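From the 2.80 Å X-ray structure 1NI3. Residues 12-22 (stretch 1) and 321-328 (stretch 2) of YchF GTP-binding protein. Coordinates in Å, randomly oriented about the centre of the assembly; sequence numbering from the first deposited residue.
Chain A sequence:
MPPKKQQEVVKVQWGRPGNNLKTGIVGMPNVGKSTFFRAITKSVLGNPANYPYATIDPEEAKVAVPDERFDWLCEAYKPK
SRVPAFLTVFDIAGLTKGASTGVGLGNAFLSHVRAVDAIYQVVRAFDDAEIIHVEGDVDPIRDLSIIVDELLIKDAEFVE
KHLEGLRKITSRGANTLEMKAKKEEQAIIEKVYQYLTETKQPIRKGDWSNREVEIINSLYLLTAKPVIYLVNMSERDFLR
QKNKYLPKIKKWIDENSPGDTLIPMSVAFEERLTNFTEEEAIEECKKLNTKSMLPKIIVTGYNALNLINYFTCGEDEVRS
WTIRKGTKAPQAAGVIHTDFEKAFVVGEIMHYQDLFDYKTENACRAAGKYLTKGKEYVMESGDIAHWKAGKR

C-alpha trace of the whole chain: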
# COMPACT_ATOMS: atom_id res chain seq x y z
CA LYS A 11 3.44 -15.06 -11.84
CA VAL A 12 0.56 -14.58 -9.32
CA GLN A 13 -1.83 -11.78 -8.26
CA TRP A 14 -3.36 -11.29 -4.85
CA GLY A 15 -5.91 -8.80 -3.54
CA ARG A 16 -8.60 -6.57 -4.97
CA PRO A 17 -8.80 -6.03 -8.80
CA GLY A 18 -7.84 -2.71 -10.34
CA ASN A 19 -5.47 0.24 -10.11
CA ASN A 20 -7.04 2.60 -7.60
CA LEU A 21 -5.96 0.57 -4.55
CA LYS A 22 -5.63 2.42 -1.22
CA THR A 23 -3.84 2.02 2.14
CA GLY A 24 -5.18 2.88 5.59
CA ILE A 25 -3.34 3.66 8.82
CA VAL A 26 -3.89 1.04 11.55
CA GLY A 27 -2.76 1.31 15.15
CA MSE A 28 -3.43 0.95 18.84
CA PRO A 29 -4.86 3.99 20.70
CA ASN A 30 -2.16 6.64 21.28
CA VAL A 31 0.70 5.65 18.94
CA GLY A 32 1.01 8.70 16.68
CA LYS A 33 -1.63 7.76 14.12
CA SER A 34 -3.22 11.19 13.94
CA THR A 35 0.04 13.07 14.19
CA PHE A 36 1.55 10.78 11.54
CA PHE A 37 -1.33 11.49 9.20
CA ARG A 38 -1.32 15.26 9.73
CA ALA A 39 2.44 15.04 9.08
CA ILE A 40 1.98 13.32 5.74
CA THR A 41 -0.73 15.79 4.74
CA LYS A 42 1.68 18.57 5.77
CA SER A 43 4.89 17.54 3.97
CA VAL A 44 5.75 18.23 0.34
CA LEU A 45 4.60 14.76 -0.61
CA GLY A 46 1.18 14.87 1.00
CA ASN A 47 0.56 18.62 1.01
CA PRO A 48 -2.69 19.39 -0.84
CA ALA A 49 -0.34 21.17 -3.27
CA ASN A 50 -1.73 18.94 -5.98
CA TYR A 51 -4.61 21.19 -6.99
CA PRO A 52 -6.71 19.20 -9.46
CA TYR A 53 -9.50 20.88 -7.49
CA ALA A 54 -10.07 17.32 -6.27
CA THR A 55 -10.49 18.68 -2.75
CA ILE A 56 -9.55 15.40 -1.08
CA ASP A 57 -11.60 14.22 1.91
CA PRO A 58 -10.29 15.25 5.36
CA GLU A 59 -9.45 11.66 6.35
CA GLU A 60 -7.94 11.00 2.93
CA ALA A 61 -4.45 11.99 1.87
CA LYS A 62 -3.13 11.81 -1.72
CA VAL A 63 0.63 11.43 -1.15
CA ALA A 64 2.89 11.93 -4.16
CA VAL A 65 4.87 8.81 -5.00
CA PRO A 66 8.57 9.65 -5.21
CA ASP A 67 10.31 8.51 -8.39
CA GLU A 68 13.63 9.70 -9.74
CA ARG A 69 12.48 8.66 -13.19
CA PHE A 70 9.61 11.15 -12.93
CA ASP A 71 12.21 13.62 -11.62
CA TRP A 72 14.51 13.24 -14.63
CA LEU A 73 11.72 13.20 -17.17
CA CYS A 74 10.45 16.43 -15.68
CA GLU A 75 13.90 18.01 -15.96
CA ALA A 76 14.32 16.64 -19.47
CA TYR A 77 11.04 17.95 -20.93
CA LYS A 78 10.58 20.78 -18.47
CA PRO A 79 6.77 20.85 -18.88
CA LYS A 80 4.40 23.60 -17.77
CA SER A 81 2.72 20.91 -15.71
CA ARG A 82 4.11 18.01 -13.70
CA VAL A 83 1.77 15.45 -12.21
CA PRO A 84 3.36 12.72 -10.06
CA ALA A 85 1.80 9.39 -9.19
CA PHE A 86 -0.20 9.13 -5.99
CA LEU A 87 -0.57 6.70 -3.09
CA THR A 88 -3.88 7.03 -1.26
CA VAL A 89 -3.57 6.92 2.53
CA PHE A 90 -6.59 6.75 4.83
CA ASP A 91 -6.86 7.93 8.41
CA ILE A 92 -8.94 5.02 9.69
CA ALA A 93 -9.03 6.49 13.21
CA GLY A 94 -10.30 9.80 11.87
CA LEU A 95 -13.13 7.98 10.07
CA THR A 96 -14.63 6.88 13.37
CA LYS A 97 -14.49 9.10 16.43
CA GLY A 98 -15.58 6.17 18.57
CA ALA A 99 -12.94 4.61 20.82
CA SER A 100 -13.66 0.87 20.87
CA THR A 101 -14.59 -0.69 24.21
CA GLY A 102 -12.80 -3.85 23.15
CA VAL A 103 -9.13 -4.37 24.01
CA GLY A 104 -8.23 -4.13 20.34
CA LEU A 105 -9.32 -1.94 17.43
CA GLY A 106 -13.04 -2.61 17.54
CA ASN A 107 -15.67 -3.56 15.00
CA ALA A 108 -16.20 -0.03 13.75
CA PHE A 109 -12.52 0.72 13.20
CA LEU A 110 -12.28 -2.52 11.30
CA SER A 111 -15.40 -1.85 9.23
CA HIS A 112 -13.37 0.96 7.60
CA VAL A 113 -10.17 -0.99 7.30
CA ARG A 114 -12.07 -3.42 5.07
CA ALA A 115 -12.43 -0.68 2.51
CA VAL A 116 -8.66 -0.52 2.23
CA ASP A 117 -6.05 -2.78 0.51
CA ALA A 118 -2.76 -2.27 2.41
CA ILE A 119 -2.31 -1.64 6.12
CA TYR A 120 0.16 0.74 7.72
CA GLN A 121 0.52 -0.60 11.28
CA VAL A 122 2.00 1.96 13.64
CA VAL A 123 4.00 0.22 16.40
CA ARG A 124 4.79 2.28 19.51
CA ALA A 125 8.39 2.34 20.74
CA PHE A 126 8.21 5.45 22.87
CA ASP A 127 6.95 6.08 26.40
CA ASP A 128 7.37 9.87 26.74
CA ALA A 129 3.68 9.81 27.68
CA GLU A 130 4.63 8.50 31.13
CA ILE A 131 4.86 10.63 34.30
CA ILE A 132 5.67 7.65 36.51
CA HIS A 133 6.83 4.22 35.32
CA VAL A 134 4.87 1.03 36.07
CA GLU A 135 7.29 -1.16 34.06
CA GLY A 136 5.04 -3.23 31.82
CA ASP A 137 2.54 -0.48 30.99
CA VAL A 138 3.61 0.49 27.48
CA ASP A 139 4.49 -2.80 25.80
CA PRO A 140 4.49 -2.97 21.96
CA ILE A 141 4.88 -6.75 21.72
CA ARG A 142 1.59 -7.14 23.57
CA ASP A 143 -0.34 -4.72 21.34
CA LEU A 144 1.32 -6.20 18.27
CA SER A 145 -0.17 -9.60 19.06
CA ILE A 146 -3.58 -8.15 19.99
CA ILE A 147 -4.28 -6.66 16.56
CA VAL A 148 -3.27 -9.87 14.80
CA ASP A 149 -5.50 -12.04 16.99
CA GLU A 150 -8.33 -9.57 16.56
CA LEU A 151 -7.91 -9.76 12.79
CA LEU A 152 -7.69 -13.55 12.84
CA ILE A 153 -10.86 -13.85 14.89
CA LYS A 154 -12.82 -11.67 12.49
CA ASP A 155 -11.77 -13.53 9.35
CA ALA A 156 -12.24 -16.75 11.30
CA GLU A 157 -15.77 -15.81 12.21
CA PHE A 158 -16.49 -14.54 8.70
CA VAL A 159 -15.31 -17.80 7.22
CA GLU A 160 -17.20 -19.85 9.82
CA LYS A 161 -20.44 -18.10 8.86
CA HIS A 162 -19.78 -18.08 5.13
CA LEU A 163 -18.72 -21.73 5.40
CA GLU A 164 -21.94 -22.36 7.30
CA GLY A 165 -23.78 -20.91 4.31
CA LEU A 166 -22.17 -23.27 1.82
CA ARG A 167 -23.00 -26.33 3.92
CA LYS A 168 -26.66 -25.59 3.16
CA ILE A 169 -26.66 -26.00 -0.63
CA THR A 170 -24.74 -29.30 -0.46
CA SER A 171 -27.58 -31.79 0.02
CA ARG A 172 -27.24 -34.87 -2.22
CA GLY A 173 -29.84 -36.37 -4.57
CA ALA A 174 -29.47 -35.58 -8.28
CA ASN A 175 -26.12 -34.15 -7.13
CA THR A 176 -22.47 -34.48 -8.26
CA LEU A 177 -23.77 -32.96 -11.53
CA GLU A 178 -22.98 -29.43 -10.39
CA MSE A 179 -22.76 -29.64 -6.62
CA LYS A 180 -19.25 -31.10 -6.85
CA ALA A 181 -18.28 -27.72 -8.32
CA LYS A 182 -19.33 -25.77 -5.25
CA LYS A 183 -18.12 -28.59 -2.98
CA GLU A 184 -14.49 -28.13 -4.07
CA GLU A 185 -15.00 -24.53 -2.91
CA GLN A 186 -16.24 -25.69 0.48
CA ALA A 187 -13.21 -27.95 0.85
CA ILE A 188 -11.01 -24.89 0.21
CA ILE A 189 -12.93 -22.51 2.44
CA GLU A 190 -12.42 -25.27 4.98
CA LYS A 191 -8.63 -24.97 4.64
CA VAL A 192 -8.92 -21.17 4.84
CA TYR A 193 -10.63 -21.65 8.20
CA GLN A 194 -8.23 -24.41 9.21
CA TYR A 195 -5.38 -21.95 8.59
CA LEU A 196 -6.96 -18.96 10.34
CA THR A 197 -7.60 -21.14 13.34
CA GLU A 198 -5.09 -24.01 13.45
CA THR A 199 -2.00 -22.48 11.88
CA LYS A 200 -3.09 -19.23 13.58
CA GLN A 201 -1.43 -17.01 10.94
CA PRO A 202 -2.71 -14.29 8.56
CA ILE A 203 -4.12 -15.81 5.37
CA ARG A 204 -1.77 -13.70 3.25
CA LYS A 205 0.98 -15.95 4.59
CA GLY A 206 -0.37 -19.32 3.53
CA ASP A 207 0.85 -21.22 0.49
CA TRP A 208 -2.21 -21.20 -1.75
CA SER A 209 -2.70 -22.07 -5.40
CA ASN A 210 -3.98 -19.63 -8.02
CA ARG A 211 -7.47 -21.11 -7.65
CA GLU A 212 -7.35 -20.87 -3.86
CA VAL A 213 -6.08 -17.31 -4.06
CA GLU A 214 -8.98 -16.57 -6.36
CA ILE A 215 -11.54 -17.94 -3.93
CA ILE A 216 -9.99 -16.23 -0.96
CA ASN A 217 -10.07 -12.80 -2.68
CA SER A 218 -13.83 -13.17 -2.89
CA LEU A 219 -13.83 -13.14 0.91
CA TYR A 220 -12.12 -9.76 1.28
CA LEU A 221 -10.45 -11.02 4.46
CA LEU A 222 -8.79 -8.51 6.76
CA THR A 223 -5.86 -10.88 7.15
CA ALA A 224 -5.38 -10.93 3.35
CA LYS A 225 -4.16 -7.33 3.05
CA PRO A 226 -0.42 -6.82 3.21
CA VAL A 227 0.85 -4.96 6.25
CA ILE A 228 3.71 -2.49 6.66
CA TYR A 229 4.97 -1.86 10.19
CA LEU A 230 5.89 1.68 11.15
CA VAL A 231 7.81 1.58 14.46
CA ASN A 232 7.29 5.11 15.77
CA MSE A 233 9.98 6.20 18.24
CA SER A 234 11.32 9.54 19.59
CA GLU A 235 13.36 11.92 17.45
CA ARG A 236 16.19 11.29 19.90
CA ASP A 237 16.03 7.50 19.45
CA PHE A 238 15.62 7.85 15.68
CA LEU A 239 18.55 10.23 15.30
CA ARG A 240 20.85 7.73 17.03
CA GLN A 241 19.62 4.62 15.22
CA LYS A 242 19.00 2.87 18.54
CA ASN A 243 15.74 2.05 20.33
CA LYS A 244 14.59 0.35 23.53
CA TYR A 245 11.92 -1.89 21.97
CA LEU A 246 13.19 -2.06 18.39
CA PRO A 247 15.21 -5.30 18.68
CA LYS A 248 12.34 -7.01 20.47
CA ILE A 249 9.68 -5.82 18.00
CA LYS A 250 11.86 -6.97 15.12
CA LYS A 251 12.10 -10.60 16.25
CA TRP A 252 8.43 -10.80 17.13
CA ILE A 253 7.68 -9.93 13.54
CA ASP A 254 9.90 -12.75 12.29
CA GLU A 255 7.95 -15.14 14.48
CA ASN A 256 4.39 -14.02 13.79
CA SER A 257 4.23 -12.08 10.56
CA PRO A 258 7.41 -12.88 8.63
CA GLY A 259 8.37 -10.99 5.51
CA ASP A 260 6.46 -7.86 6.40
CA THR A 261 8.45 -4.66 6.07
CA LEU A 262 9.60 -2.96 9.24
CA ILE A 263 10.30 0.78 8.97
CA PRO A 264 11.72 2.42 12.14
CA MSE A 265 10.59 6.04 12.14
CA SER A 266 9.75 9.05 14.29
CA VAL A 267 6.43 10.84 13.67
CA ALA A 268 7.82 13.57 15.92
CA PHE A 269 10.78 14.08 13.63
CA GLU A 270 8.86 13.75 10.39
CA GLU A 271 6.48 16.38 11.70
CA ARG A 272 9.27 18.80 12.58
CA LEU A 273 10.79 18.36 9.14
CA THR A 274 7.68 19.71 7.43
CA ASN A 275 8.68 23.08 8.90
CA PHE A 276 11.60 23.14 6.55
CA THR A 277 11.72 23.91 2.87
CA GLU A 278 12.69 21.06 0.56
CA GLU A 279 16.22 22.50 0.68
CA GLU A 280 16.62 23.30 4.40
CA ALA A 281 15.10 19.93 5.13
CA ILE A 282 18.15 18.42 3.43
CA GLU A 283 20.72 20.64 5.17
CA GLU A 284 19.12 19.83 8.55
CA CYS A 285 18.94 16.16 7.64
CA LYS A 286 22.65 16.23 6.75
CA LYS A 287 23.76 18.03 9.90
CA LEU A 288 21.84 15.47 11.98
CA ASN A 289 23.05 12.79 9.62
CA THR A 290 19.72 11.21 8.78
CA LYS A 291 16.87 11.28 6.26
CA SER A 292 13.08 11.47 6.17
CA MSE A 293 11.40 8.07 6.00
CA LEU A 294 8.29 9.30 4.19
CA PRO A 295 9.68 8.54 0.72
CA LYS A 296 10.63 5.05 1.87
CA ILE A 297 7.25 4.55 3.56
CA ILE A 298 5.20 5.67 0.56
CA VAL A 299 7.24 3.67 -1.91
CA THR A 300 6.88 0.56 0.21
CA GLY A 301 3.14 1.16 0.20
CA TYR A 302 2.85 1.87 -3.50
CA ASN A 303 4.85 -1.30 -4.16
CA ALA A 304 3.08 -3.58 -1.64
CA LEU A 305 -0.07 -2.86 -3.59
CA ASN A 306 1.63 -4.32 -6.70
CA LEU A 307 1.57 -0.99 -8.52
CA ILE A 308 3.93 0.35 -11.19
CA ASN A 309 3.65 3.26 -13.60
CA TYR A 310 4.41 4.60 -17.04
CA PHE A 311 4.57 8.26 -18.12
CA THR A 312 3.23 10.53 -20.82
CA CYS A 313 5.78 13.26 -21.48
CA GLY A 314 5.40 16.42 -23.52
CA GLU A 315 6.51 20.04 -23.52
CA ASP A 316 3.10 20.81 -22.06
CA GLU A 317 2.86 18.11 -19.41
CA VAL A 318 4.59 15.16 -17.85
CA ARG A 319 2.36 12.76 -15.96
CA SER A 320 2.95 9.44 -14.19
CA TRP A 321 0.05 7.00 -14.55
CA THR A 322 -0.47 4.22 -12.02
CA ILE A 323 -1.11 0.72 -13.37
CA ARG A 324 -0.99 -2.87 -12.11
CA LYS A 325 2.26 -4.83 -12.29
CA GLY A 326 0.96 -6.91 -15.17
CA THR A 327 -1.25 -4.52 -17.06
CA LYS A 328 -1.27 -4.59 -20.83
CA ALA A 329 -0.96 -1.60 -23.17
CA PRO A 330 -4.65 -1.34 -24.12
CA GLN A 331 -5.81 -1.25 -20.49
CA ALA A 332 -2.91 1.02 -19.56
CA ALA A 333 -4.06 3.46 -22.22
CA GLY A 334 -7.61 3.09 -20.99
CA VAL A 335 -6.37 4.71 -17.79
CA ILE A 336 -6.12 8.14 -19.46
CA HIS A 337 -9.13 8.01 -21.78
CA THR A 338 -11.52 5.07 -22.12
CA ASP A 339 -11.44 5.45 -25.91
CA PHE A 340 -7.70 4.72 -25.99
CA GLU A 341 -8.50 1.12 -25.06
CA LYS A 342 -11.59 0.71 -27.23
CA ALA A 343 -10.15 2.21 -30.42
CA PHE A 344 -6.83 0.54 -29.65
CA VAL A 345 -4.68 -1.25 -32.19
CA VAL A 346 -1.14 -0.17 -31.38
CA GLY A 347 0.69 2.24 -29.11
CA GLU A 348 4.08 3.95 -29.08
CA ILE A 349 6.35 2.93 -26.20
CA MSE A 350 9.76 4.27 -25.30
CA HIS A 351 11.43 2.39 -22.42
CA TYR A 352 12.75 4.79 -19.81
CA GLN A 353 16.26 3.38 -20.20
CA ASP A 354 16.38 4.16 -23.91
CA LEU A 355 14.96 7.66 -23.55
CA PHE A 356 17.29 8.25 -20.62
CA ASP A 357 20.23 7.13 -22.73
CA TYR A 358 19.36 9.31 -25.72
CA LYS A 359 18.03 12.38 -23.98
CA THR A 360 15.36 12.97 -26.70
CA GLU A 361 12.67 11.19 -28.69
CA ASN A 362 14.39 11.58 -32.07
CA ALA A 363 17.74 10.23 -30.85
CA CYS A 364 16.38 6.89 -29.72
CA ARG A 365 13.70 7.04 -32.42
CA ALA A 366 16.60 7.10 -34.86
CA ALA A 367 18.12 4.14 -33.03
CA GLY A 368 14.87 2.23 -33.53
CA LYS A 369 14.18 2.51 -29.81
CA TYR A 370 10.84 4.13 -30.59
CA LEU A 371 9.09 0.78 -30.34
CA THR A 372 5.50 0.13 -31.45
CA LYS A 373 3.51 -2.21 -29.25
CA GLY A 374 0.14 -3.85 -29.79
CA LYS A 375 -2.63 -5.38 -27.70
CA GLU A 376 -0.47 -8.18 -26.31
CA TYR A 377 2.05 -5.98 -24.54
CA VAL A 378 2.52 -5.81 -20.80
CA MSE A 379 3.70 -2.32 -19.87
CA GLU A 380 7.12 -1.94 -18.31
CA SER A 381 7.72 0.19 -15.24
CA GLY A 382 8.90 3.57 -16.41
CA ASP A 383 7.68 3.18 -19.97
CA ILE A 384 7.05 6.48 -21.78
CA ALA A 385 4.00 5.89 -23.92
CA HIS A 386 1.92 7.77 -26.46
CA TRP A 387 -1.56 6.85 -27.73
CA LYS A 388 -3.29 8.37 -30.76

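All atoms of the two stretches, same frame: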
# COMPACT_ATOMS: atom_id res chain seq x y z
N VAL A 12 1.78 -14.44 -10.13
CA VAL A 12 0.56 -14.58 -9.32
C VAL A 12 0.08 -13.21 -8.80
O VAL A 12 0.90 -12.34 -8.47
CB VAL A 12 0.76 -15.52 -8.07
CG1 VAL A 12 -0.47 -15.45 -7.16
CG2 VAL A 12 0.98 -16.95 -8.53
N GLN A 13 -1.23 -13.03 -8.74
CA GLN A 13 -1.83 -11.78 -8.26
C GLN A 13 -2.75 -12.02 -7.08
O GLN A 13 -3.57 -12.93 -7.09
CB GLN A 13 -2.57 -11.07 -9.39
CG GLN A 13 -1.64 -10.22 -10.21
CD GLN A 13 -0.80 -9.32 -9.32
OE1 GLN A 13 -1.32 -8.39 -8.70
NE2 GLN A 13 0.49 -9.61 -9.23
N TRP A 14 -2.62 -11.16 -6.09
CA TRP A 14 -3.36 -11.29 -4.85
C TRP A 14 -4.02 -9.97 -4.44
O TRP A 14 -3.41 -8.91 -4.57
CB TRP A 14 -2.37 -11.77 -3.79
CG TRP A 14 -2.88 -11.85 -2.43
CD1 TRP A 14 -3.10 -10.82 -1.58
CD2 TRP A 14 -3.24 -13.04 -1.73
NE1 TRP A 14 -3.59 -11.29 -0.39
CE2 TRP A 14 -3.70 -12.66 -0.46
CE3 TRP A 14 -3.24 -14.40 -2.06
CZ2 TRP A 14 -4.15 -13.57 0.50
CZ3 TRP A 14 -3.67 -15.32 -1.11
CH2 TRP A 14 -4.14 -14.90 0.15
N GLY A 15 -5.25 -10.03 -3.95
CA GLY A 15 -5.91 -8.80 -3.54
C GLY A 15 -7.03 -8.35 -4.46
O GLY A 15 -7.44 -9.05 -5.38
N ARG A 16 -7.52 -7.14 -4.20
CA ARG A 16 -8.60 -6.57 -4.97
C ARG A 16 -8.17 -6.15 -6.39
O ARG A 16 -7.05 -5.68 -6.60
CB ARG A 16 -9.17 -5.39 -4.17
CG ARG A 16 -10.26 -4.58 -4.81
CD ARG A 16 -11.39 -4.29 -3.81
NE ARG A 16 -10.94 -3.75 -2.53
CZ ARG A 16 -11.72 -3.65 -1.45
NH1 ARG A 16 -12.98 -4.06 -1.51
NH2 ARG A 16 -11.26 -3.14 -0.32
N PRO A 17 -9.04 -6.37 -7.39
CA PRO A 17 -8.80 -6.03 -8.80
C PRO A 17 -8.74 -4.53 -9.04
O PRO A 17 -9.44 -3.77 -8.37
CB PRO A 17 -10.00 -6.64 -9.52
CG PRO A 17 -10.33 -7.82 -8.67
CD PRO A 17 -10.22 -7.24 -7.28
N GLY A 18 -7.92 -4.12 -10.00
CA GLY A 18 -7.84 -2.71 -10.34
C GLY A 18 -6.54 -1.95 -10.13
O GLY A 18 -5.50 -2.54 -9.84
N ASN A 19 -6.62 -0.63 -10.28
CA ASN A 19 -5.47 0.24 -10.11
C ASN A 19 -5.63 1.16 -8.92
O ASN A 19 -4.68 1.37 -8.18
CB ASN A 19 -5.23 1.08 -11.36
CG ASN A 19 -5.15 0.25 -12.63
OD1 ASN A 19 -4.28 -0.61 -12.78
ND2 ASN A 19 -6.07 0.50 -13.55
N ASN A 20 -6.83 1.71 -8.73
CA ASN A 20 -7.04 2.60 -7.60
C ASN A 20 -7.15 1.85 -6.28
O ASN A 20 -8.23 1.77 -5.70
CB ASN A 20 -8.30 3.43 -7.82
CG ASN A 20 -9.45 2.58 -8.29
OD1 ASN A 20 -9.57 2.29 -9.48
ND2 ASN A 20 -10.28 2.14 -7.35
N LEU A 21 -6.03 1.30 -5.82
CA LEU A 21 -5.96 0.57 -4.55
C LEU A 21 -5.54 1.60 -3.50
O LEU A 21 -4.81 2.55 -3.82
CB LEU A 21 -4.89 -0.52 -4.66
CG LEU A 21 -5.12 -1.52 -5.79
CD1 LEU A 21 -3.98 -2.54 -5.92
CD2 LEU A 21 -6.43 -2.20 -5.51
N LYS A 22 -5.99 1.45 -2.26
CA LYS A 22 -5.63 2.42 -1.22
C LYS A 22 -5.07 1.75 0.05
O LYS A 22 -5.22 0.54 0.24
CB LYS A 22 -6.86 3.27 -0.88
CG LYS A 22 -8.12 2.47 -0.58
CD LYS A 22 -9.42 3.28 -0.68
CE LYS A 22 -9.76 3.62 -2.14
NZ LYS A 22 -8.74 4.51 -2.78
N TRP A 321 1.32 7.70 -14.70
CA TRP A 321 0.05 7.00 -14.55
C TRP A 321 0.21 5.67 -13.82
O TRP A 321 1.02 4.83 -14.20
CB TRP A 321 -0.58 6.77 -15.92
CG TRP A 321 -0.68 8.02 -16.75
CD1 TRP A 321 0.33 8.62 -17.46
CD2 TRP A 321 -1.82 8.88 -16.85
NE1 TRP A 321 -0.12 9.80 -18.00
CE2 TRP A 321 -1.42 9.99 -17.64
CE3 TRP A 321 -3.12 8.83 -16.35
CZ2 TRP A 321 -2.30 11.03 -17.95
CZ3 TRP A 321 -3.99 9.87 -16.66
CH2 TRP A 321 -3.57 10.96 -17.45
N THR A 322 -0.58 5.47 -12.76
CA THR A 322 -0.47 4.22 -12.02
C THR A 322 -1.18 3.05 -12.69
O THR A 322 -2.32 3.17 -13.12
CB THR A 322 -1.03 4.36 -10.61
OG1 THR A 322 -0.22 5.26 -9.85
CG2 THR A 322 -1.08 3.01 -9.91
N ILE A 323 -0.50 1.91 -12.78
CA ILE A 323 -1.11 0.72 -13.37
C ILE A 323 -0.67 -0.53 -12.59
O ILE A 323 0.26 -0.48 -11.80
CB ILE A 323 -0.74 0.57 -14.88
CG1 ILE A 323 0.77 0.49 -15.04
CG2 ILE A 323 -1.32 1.72 -15.68
CD1 ILE A 323 1.20 -0.36 -16.21
N ARG A 324 -1.35 -1.65 -12.82
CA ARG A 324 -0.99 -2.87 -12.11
C ARG A 324 0.19 -3.59 -12.75
O ARG A 324 0.30 -3.67 -13.97
CB ARG A 324 -2.19 -3.82 -12.01
CG ARG A 324 -3.14 -3.45 -10.89
CD ARG A 324 -2.51 -3.71 -9.54
NE ARG A 324 -2.71 -5.08 -9.08
CZ ARG A 324 -3.85 -5.53 -8.58
NH1 ARG A 324 -4.91 -4.72 -8.46
NH2 ARG A 324 -3.96 -6.80 -8.19
N LYS A 325 1.05 -4.12 -11.89
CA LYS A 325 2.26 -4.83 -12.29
C LYS A 325 2.18 -5.62 -13.59
O LYS A 325 3.18 -5.76 -14.28
CB LYS A 325 2.71 -5.77 -11.17
CG LYS A 325 4.07 -5.43 -10.56
CD LYS A 325 5.16 -6.43 -10.96
CE LYS A 325 5.55 -6.34 -12.44
NZ LYS A 325 6.51 -7.42 -12.88
N GLY A 326 1.02 -6.15 -13.94
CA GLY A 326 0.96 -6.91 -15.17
C GLY A 326 -0.00 -6.39 -16.21
O GLY A 326 -0.46 -7.14 -17.07
N THR A 327 -0.30 -5.10 -16.14
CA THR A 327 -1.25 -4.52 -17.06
C THR A 327 -0.73 -4.45 -18.48
O THR A 327 0.46 -4.24 -18.73
CB THR A 327 -1.64 -3.12 -16.61
OG1 THR A 327 -2.09 -3.18 -15.25
CG2 THR A 327 -2.77 -2.58 -17.47
N LYS A 328 -1.64 -4.63 -19.43
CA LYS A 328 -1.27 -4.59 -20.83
C LYS A 328 -1.67 -3.28 -21.51
O LYS A 328 -2.72 -2.69 -21.21
CB LYS A 328 -1.86 -5.80 -21.56
CG LYS A 328 -1.03 -7.08 -21.41
CD LYS A 328 -1.64 -8.29 -22.12
CE LYS A 328 -2.89 -8.80 -21.40
NZ LYS A 328 -3.52 -9.96 -22.09

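Contact between residues 12-22 and 321-328 of the YchF GTP-binding protein, two segments whose touching residues are at least 303 positions apart in sequence. Stretch 1 has no regular helix or strand where it meets stretch 2; stretch 2 enters as the end of a strand, Trp321 to Arg324, and then folds into a type I turn from Arg324 to Thr327. The backbones come closest near Asn19 and Ile323, whose CA atoms lie 5.5 Å apart, and are wider at the Gln13 end, where the CA atoms of Gln13 and Gly326 are 8.9 Å apart. No backbone-to-backbone hydrogen bond ties the stretches together; the three clear hydrogen bonds across the contact are all donated by the side chain of Arg324.

Arg324 points toward stretch 1, with chi1, chi2 and chi3 all m, and its guanidinium is met by three oxygens at its edge, near its plane, where the N-H bonds point. Arg324 NH2 donates to Gln13 OE1 at 3.1 Å with a nearly straight angle of 168°. Arg324 NH1 donates to two main-chain carbonyls: Arg16 O at 3.0 Å and 156°, and Gly18 O at 2.6 Å and 144°. The second is the less certain in detail, because Gly18 O is modelled too close to a neighbouring atom, so its position is less sure. All three acceptors are neutral, so the arginine's charge is met here by amide dipoles rather than by a carboxylate. Gly18 N, 3.4 Å from Arg324 NH1, adds no bond, since both are donors. Leu21 supplies a nonpolar neighbour, its CD1 3.5 Å from Arg324 NH1.

Gly15 and Gly18 adopt positive phi values of 108° and 116°; at these backbone angles a CB would be jammed against the preceding carbonyl oxygen, which by itself calls for glycine.

Asn19 leaves its backbone sideways, but its amide end comes nearer to stretch 2. Asn19 OD1 lies 3.5 Å from Ile323 CA and 3.1 Å from Arg324 N, while Asn19 CB packs 4.0 Å from Thr322 O. Thr322 points toward stretch 1, yet its OG1 is satisfied elsewhere in the structure; the CB of Ile323 points away.

Each stretch also satisfies polar atoms internally. Arg324 O accepts twice, from Thr327 N at 2.7 Å, the bond that closes the turn, and from Thr327 OG1 at 2.8 Å. In stretch 1, Leu21 N donates to Asn19 O at 2.7 Å. Trp14 points away from stretch 2, and its NE1 is hydrogen-bonded elsewhere, as are NE and NH2 of Arg16, whose side chain starts sideways and ends leading away while its carbonyl serves Arg324.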